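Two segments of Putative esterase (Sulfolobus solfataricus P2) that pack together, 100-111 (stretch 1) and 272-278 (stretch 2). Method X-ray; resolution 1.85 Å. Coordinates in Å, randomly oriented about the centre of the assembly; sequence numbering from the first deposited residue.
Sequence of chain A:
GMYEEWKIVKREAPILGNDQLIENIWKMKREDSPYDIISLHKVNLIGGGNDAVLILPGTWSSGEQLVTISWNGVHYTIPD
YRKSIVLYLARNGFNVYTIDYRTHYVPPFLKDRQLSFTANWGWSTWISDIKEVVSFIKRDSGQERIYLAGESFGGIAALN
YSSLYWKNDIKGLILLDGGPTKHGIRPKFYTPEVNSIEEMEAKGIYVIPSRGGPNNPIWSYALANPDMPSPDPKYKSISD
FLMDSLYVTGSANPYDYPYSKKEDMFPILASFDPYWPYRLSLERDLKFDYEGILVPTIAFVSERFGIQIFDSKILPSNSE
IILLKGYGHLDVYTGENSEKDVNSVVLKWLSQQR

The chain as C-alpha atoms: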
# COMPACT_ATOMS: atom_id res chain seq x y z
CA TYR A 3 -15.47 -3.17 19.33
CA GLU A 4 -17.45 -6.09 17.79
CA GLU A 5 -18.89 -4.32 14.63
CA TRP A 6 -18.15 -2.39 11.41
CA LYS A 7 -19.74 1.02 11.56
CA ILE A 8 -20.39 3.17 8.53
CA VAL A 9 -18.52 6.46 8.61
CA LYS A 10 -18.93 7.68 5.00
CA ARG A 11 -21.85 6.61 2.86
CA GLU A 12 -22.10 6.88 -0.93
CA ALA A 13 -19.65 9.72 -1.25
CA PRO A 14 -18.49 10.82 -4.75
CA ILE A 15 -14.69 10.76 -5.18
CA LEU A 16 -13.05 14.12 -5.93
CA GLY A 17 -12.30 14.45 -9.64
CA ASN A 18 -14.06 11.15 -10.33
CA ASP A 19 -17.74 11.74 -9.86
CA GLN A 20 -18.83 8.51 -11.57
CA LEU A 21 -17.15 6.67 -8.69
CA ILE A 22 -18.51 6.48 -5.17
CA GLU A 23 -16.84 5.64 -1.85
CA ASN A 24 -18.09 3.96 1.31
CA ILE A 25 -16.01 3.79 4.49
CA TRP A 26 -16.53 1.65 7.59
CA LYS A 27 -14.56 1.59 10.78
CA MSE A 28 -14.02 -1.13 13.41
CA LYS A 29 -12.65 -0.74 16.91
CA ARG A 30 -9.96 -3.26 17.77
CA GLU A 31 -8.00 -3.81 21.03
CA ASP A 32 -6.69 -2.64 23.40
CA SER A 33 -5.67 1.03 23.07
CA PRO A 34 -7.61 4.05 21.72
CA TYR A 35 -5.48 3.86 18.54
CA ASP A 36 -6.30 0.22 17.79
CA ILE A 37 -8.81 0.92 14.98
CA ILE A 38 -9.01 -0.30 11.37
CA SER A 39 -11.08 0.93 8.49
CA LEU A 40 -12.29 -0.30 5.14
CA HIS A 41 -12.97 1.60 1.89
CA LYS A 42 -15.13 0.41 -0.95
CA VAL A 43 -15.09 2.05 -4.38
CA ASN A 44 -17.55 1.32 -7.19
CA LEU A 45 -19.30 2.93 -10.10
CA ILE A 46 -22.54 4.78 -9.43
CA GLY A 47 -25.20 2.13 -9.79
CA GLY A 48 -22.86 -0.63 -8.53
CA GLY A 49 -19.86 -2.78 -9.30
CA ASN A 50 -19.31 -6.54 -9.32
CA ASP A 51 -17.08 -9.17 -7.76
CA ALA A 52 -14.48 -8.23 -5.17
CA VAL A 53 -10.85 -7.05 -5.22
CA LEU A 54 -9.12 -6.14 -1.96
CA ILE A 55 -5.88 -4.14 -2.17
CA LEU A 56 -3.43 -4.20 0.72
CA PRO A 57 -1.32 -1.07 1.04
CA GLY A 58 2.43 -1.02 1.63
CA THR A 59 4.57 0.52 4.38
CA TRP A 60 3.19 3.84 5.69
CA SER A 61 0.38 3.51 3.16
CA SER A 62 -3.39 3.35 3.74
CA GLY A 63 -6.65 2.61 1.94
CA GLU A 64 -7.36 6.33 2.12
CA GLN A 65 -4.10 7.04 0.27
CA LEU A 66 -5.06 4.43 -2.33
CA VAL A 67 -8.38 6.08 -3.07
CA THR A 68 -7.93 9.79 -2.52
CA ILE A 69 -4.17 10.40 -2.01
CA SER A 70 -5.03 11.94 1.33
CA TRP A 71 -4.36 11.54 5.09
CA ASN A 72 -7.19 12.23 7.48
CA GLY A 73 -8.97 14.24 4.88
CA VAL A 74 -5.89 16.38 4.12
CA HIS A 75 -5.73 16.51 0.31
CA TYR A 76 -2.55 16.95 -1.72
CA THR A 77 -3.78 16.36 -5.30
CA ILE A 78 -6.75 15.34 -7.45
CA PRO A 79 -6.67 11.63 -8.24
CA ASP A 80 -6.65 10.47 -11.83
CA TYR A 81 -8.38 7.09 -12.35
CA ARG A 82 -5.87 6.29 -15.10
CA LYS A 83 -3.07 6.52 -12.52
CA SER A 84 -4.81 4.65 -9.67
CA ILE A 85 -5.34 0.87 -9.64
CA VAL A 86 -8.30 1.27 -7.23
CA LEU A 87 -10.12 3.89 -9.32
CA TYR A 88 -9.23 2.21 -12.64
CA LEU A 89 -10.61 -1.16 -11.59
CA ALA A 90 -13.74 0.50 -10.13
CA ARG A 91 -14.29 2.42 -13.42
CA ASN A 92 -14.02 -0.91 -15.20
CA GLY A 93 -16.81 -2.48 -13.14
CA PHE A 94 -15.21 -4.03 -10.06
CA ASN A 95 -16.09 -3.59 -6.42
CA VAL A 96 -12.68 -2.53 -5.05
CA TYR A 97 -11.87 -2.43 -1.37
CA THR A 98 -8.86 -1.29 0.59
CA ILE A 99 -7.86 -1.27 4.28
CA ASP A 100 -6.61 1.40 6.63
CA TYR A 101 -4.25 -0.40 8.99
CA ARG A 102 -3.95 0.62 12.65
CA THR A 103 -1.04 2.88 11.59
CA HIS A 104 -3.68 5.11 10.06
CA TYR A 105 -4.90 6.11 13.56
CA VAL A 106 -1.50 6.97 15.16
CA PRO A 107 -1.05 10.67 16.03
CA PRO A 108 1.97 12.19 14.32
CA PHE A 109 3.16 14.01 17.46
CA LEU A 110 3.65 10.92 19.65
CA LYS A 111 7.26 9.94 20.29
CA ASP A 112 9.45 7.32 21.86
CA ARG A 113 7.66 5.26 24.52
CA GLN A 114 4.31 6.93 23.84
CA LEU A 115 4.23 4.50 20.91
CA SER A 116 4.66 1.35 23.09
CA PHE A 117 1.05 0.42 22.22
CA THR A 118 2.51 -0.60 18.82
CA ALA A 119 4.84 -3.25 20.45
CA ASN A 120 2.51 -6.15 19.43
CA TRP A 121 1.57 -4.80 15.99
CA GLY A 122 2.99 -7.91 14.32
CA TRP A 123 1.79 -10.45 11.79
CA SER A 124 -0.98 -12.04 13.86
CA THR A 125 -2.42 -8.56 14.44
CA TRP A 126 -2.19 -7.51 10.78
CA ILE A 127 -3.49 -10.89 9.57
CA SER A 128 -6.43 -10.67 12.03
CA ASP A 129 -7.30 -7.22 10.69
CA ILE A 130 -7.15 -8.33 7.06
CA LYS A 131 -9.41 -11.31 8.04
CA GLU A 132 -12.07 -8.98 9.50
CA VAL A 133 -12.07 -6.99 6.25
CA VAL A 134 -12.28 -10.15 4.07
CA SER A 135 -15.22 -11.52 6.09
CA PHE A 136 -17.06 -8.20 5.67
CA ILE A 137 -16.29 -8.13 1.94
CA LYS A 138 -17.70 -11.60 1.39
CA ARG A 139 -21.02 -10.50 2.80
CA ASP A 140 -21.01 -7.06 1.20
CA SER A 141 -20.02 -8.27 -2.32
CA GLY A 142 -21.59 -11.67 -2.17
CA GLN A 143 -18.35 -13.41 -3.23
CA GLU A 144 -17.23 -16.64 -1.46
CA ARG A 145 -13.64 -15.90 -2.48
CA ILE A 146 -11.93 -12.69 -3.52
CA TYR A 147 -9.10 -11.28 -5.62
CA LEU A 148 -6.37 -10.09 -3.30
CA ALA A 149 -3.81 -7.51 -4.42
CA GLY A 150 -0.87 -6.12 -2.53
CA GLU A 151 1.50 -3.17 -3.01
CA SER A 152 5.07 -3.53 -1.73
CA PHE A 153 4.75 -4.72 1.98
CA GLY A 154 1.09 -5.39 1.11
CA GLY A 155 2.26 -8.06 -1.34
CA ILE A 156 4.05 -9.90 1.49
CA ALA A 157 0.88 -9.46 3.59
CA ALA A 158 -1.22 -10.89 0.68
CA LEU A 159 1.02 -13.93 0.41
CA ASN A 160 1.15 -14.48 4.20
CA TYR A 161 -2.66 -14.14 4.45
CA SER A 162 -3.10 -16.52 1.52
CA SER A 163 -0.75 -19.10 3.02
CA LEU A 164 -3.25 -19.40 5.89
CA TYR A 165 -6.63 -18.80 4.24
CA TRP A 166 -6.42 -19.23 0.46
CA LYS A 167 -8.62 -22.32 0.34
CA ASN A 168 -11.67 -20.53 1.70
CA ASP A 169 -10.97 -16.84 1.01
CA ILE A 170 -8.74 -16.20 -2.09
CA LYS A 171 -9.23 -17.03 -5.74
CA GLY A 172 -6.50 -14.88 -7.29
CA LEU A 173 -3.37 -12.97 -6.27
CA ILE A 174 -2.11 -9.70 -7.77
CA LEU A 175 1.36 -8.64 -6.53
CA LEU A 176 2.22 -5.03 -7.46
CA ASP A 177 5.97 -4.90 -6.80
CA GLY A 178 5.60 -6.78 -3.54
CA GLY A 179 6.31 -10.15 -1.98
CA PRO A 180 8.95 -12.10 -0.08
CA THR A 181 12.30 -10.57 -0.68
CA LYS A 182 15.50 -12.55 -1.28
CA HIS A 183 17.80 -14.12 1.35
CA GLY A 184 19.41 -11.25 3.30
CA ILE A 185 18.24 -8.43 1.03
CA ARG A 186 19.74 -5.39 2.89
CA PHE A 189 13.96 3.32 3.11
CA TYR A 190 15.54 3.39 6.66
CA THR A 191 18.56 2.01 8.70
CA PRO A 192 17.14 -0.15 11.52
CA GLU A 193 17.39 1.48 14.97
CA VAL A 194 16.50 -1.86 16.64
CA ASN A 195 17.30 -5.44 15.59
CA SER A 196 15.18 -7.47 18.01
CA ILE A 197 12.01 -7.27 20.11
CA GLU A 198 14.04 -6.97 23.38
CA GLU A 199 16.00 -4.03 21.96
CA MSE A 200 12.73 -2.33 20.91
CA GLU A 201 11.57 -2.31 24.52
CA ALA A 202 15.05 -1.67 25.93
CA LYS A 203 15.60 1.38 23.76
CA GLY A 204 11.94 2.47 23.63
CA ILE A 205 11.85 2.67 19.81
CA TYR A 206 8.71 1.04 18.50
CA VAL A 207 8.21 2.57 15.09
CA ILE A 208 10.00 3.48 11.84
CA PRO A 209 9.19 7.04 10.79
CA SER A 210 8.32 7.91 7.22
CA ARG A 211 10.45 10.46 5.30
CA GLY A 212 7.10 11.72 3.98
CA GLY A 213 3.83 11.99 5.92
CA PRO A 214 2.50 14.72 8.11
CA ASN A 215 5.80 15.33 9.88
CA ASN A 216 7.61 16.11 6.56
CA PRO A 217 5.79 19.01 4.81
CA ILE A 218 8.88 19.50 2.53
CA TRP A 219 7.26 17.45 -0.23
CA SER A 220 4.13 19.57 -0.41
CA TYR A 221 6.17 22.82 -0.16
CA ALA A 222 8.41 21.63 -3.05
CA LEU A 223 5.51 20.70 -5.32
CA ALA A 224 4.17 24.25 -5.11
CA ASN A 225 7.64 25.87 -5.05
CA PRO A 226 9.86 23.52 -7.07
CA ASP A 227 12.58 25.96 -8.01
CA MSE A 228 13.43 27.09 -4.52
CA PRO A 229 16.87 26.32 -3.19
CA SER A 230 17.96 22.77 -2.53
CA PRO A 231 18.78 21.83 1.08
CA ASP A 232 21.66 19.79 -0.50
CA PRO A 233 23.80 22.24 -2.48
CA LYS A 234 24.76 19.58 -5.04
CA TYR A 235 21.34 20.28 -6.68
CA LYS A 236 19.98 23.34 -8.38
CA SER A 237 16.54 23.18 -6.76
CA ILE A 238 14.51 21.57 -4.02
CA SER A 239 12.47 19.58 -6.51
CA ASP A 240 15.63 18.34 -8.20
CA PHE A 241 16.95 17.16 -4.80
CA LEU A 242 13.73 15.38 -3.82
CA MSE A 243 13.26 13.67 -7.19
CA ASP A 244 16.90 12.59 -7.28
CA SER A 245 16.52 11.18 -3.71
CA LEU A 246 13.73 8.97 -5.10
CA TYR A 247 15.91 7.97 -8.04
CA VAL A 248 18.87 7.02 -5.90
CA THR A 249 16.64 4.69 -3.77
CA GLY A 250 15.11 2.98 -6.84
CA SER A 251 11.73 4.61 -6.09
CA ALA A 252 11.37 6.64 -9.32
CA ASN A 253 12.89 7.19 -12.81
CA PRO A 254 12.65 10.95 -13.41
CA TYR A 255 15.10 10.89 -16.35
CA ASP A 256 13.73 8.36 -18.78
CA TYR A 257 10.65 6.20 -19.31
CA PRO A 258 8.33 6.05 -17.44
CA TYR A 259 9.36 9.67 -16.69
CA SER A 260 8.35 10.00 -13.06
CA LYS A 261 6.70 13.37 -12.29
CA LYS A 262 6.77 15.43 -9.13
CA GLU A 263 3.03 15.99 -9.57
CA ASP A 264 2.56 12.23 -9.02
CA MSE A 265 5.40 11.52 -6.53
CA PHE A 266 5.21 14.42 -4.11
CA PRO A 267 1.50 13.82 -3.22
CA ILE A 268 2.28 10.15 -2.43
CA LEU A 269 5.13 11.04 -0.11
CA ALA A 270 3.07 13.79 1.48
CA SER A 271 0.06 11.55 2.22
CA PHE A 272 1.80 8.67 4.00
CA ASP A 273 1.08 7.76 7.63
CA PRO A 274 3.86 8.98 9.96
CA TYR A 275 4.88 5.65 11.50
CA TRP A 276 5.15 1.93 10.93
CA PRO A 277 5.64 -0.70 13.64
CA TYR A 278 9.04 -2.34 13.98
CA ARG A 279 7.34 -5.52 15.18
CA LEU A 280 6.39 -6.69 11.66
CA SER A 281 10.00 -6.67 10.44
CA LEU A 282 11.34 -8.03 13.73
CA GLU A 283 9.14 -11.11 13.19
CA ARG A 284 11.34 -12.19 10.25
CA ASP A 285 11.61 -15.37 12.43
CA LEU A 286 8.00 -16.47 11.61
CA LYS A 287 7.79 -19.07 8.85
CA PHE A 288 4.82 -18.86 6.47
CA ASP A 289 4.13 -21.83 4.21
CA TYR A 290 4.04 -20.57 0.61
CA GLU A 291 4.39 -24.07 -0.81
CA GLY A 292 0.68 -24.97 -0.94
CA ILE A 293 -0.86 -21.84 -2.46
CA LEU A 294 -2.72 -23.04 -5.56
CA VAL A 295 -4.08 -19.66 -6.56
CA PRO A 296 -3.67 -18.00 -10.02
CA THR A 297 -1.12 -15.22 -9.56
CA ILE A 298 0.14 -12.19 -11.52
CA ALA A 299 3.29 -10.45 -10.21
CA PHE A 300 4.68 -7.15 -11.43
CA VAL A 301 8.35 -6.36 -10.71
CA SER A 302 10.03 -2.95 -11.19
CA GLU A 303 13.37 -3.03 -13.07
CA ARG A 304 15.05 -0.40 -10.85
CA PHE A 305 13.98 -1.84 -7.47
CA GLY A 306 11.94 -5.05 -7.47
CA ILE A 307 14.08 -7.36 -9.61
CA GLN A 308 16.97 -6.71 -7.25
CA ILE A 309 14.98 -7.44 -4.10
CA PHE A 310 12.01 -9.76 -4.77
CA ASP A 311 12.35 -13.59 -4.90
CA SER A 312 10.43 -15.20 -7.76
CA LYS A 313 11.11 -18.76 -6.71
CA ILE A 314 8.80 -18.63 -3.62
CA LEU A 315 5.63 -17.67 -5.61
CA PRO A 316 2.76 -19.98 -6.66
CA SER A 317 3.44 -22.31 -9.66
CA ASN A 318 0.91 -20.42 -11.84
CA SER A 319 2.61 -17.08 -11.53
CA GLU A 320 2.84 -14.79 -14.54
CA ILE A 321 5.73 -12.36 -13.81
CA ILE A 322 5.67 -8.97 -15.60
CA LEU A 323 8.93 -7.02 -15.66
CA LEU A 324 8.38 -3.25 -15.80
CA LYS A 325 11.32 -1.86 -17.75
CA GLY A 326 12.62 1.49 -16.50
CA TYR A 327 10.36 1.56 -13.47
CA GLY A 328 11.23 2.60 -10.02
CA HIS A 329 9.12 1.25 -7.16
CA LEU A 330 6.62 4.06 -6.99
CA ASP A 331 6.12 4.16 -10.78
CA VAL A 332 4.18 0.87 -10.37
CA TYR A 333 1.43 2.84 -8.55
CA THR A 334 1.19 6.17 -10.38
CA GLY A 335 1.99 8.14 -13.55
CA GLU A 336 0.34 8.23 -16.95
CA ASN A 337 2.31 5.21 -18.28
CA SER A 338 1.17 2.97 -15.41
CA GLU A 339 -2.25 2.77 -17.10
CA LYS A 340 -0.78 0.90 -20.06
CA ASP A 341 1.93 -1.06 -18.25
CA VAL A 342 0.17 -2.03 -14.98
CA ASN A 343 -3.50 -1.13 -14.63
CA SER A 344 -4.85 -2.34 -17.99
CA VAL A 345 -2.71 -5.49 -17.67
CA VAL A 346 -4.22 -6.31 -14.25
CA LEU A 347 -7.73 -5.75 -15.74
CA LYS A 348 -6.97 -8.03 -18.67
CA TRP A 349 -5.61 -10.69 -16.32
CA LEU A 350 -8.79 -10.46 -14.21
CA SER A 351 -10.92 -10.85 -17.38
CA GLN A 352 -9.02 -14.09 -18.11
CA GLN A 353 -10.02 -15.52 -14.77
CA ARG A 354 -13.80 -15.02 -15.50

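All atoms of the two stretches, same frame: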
# COMPACT_ATOMS: atom_id res chain seq x y z
N ASP A 100 -7.40 0.52 5.82
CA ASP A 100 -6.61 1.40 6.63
C ASP A 100 -6.14 0.56 7.84
O ASP A 100 -6.94 0.08 8.64
CB ASP A 100 -7.37 2.59 7.13
CG ASP A 100 -7.88 3.47 6.03
OD1 ASP A 100 -7.14 3.68 5.05
OD2 ASP A 100 -8.98 4.04 6.15
N TYR A 101 -4.84 0.32 7.89
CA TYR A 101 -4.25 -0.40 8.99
C TYR A 101 -4.30 0.47 10.23
O TYR A 101 -4.56 1.66 10.14
CB TYR A 101 -2.80 -0.67 8.72
CG TYR A 101 -2.50 -1.48 7.49
CD1 TYR A 101 -3.09 -2.74 7.29
CD2 TYR A 101 -1.59 -1.02 6.55
CE1 TYR A 101 -2.78 -3.50 6.16
CE2 TYR A 101 -1.26 -1.77 5.44
CZ TYR A 101 -1.85 -3.02 5.24
OH TYR A 101 -1.48 -3.73 4.12
N ARG A 102 -3.95 -0.12 11.38
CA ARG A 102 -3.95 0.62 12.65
C ARG A 102 -3.04 1.85 12.64
O ARG A 102 -3.26 2.82 13.39
CB ARG A 102 -3.61 -0.33 13.81
CG ARG A 102 -4.56 -1.52 13.92
CD ARG A 102 -4.24 -2.36 15.10
NE ARG A 102 -4.96 -3.63 15.02
CZ ARG A 102 -5.34 -4.35 16.07
NH1 ARG A 102 -5.13 -3.98 17.31
NH2 ARG A 102 -5.99 -5.47 15.85
N THR A 103 -2.00 1.78 11.82
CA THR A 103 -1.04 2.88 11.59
C THR A 103 -1.74 4.15 11.13
O THR A 103 -1.27 5.26 11.37
CB THR A 103 0.04 2.45 10.57
OG1 THR A 103 -0.63 1.85 9.44
CG2 THR A 103 1.06 1.54 11.23
N HIS A 104 -2.93 4.00 10.52
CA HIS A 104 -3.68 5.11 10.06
C HIS A 104 -4.40 5.90 11.16
O HIS A 104 -5.02 6.91 10.85
CB HIS A 104 -4.67 4.71 8.99
CG HIS A 104 -5.09 5.82 8.10
ND1 HIS A 104 -4.20 6.69 7.49
CD2 HIS A 104 -6.33 6.19 7.66
CE1 HIS A 104 -4.87 7.55 6.75
NE2 HIS A 104 -6.17 7.26 6.83
N TYR A 105 -4.25 5.47 12.40
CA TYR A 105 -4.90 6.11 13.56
C TYR A 105 -3.87 6.61 14.58
O TYR A 105 -4.26 7.19 15.61
CB TYR A 105 -5.91 5.14 14.19
CG TYR A 105 -7.06 4.96 13.23
CD1 TYR A 105 -8.06 5.88 13.20
CD2 TYR A 105 -7.07 3.91 12.31
CE1 TYR A 105 -9.03 5.80 12.28
CE2 TYR A 105 -8.03 3.83 11.37
CZ TYR A 105 -9.03 4.77 11.38
OH TYR A 105 -10.07 4.74 10.50
N VAL A 106 -2.59 6.50 14.25
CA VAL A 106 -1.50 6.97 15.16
C VAL A 106 -1.28 8.51 15.03
O VAL A 106 -1.06 9.03 13.93
CB VAL A 106 -0.20 6.17 14.88
CG1 VAL A 106 1.03 6.69 15.77
CG2 VAL A 106 -0.43 4.67 15.07
N PRO A 107 -1.35 9.26 16.15
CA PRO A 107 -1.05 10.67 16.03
C PRO A 107 0.41 10.92 15.64
O PRO A 107 1.32 10.22 16.07
CB PRO A 107 -1.29 11.22 17.44
CG PRO A 107 -2.01 10.16 18.16
CD PRO A 107 -1.61 8.89 17.54
N PRO A 108 0.64 11.93 14.80
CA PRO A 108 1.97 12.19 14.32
C PRO A 108 2.91 12.78 15.37
O PRO A 108 4.14 12.73 15.22
CB PRO A 108 1.73 13.15 13.17
CG PRO A 108 0.50 13.94 13.59
CD PRO A 108 -0.36 12.86 14.24
N PHE A 109 2.35 13.31 16.45
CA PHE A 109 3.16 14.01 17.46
C PHE A 109 3.63 13.08 18.56
O PHE A 109 4.38 13.52 19.42
CB PHE A 109 2.40 15.21 18.06
CG PHE A 109 1.04 14.85 18.59
CD1 PHE A 109 0.89 14.28 19.86
CD2 PHE A 109 -0.07 14.99 17.78
CE1 PHE A 109 -0.35 13.92 20.30
CE2 PHE A 109 -1.29 14.63 18.23
CZ PHE A 109 -1.43 14.05 19.49
N LEU A 110 3.17 11.84 18.59
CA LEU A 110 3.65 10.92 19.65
C LEU A 110 5.10 10.57 19.37
O LEU A 110 5.53 10.55 18.20
CB LEU A 110 2.79 9.63 19.73
CG LEU A 110 1.32 9.76 20.14
CD1 LEU A 110 0.75 8.32 20.27
CD2 LEU A 110 1.15 10.61 21.42
N LYS A 111 5.85 10.29 20.43
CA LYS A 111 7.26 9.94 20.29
C LYS A 111 7.71 8.92 21.31
O LYS A 111 7.15 8.81 22.39
CB LYS A 111 8.15 11.17 20.44
CG LYS A 111 8.00 11.84 21.75
N PHE A 272 1.50 9.82 3.16
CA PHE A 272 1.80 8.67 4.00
C PHE A 272 1.37 8.89 5.47
O PHE A 272 1.30 10.00 5.93
CB PHE A 272 3.30 8.39 4.02
CG PHE A 272 3.83 7.62 2.79
CD1 PHE A 272 3.13 6.59 2.23
CD2 PHE A 272 5.05 7.95 2.26
CE1 PHE A 272 3.62 5.89 1.15
CE2 PHE A 272 5.56 7.24 1.18
CZ PHE A 272 4.83 6.23 0.62
N ASP A 273 1.13 7.77 6.18
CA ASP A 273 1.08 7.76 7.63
C ASP A 273 2.48 8.05 8.20
O ASP A 273 3.47 7.80 7.56
CB ASP A 273 0.61 6.39 8.16
CG ASP A 273 -0.87 6.11 7.90
OD1 ASP A 273 -1.68 7.04 8.07
OD2 ASP A 273 -1.21 4.92 7.69
N PRO A 274 2.55 8.61 9.41
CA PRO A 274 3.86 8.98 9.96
C PRO A 274 4.77 7.83 10.40
O PRO A 274 5.98 7.99 10.44
CB PRO A 274 3.49 9.82 11.19
CG PRO A 274 2.07 9.39 11.53
CD PRO A 274 1.44 9.06 10.25
N TYR A 275 4.17 6.73 10.82
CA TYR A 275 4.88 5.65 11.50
C TYR A 275 4.43 4.27 11.12
O TYR A 275 3.26 4.04 10.79
CB TYR A 275 4.71 5.78 13.00
CG TYR A 275 5.12 7.11 13.62
CD1 TYR A 275 6.45 7.52 13.58
CD2 TYR A 275 4.21 7.89 14.33
CE1 TYR A 275 6.85 8.73 14.18
CE2 TYR A 275 4.60 9.05 14.96
CZ TYR A 275 5.93 9.45 14.88
OH TYR A 275 6.38 10.60 15.48
N TRP A 276 5.36 3.33 11.25
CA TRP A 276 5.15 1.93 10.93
C TRP A 276 5.78 1.10 12.05
O TRP A 276 6.85 1.40 12.47
CB TRP A 276 5.82 1.58 9.62
CG TRP A 276 5.48 0.25 9.07
CD1 TRP A 276 6.26 -0.88 9.08
CD2 TRP A 276 4.26 -0.11 8.41
NE1 TRP A 276 5.59 -1.92 8.46
CE2 TRP A 276 4.36 -1.47 8.04
CE3 TRP A 276 3.10 0.57 8.08
CZ2 TRP A 276 3.35 -2.14 7.35
CZ3 TRP A 276 2.11 -0.09 7.39
CH2 TRP A 276 2.24 -1.43 7.02
N PRO A 277 5.08 0.06 12.55
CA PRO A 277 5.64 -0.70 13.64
C PRO A 277 6.86 -1.53 13.26
O PRO A 277 6.89 -2.21 12.21
CB PRO A 277 4.48 -1.60 14.07
CG PRO A 277 3.72 -1.82 12.79
CD PRO A 277 3.77 -0.46 12.12
N TYR A 278 7.88 -1.45 14.10
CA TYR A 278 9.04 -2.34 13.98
C TYR A 278 8.69 -3.83 14.10
O TYR A 278 9.39 -4.67 13.54
CB TYR A 278 10.13 -2.01 15.05
CG TYR A 278 11.25 -1.14 14.50
CD1 TYR A 278 12.18 -1.65 13.60
CD2 TYR A 278 11.40 0.19 14.90
CE1 TYR A 278 13.21 -0.87 13.09
CE2 TYR A 278 12.41 0.97 14.38
CZ TYR A 278 13.32 0.43 13.48
OH TYR A 278 14.33 1.20 12.94
O HOH W 1 -2.82 2.30 7.03
O HOH W 2 0.39 2.94 7.26
O HOH W 3 1.45 5.81 11.58

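Segments far apart in sequence often pack not by pairing backbones but by fitting the small projections of one into the recesses of the other, with a few polar contacts fixing the register. The two stretches of this putative esterase illustrate the principle: no residues that touch are closer than 165 positions in sequence, yet together they bury 506 Å². Stretch 1 coils through a short 3-10 segment, Thr 103 lying within it, and then a type I turn from Pro 107 to Leu 110; stretch 2 runs from an irregular loop into a strand at Tyr 275. No backbone hydrogen bond joins them, so the contact rests on side chains meeting side chains and backbone, with water bridging the gaps.

The central bump is Thr 103. Its CB points toward stretch 2, and the methyl carbon CG2 enters a hollow lined by backbone, proline ring and indole: it lies 3.4 Å from Tyr 275 O, 3.5 Å from Pro 277 CD and 3.9 Å from Trp 276 CE3. The methyl is compact enough to touch all three. Beside it, the CA-to-CB bond of Trp 276 points away from stretch 1, but the end of its side chain comes back to meet Tyr 101, with CH2 3.9 Å from Tyr 101 CE2. The ring planes lie at 76° in an oblique arrangement, and Tyr 101 approaches the edge of the indole.

The polar anchor is Asp 273. His 104 ND1 donates to Asp 273 OD1 at 2.6 Å with an angle of 162°, a short, nearly straight bond in the plane of the imidazole, where the nitrogen's proton lies. The other carboxylate oxygen, OD2, faces two waters: one lies 3.1 Å from OD2 and 3.0 Å from Tyr 101 N, the other 2.6 Å from both OD2 and Thr 103 OG1. Water thus fills space that the side chains leave open. A third water donates to Thr 103 O at 2.8 Å and Tyr 275 O at 2.7 Å, tying together two carbonyls that could not bond to each other directly.

Farther along stretch 1, apolar contacts join the polar ones. Val 106 CG1 abuts the edge of the Tyr 275 ring, 3.7 Å from CD2, while Pro 108 CB rests 4.1 Å from Pro 274 CG. The long phenol of Tyr 275 reaches across to the turn, bringing its OH within reach of two carbonyl oxygens, 2.9 Å from Leu 110 O, a weak hydrogen bond, and 3.1 Å from Pro 108 O. The ring thereby fills the space beside the turn, and its polar tip meets the backbone oxygens of Pro 108 and Leu 110.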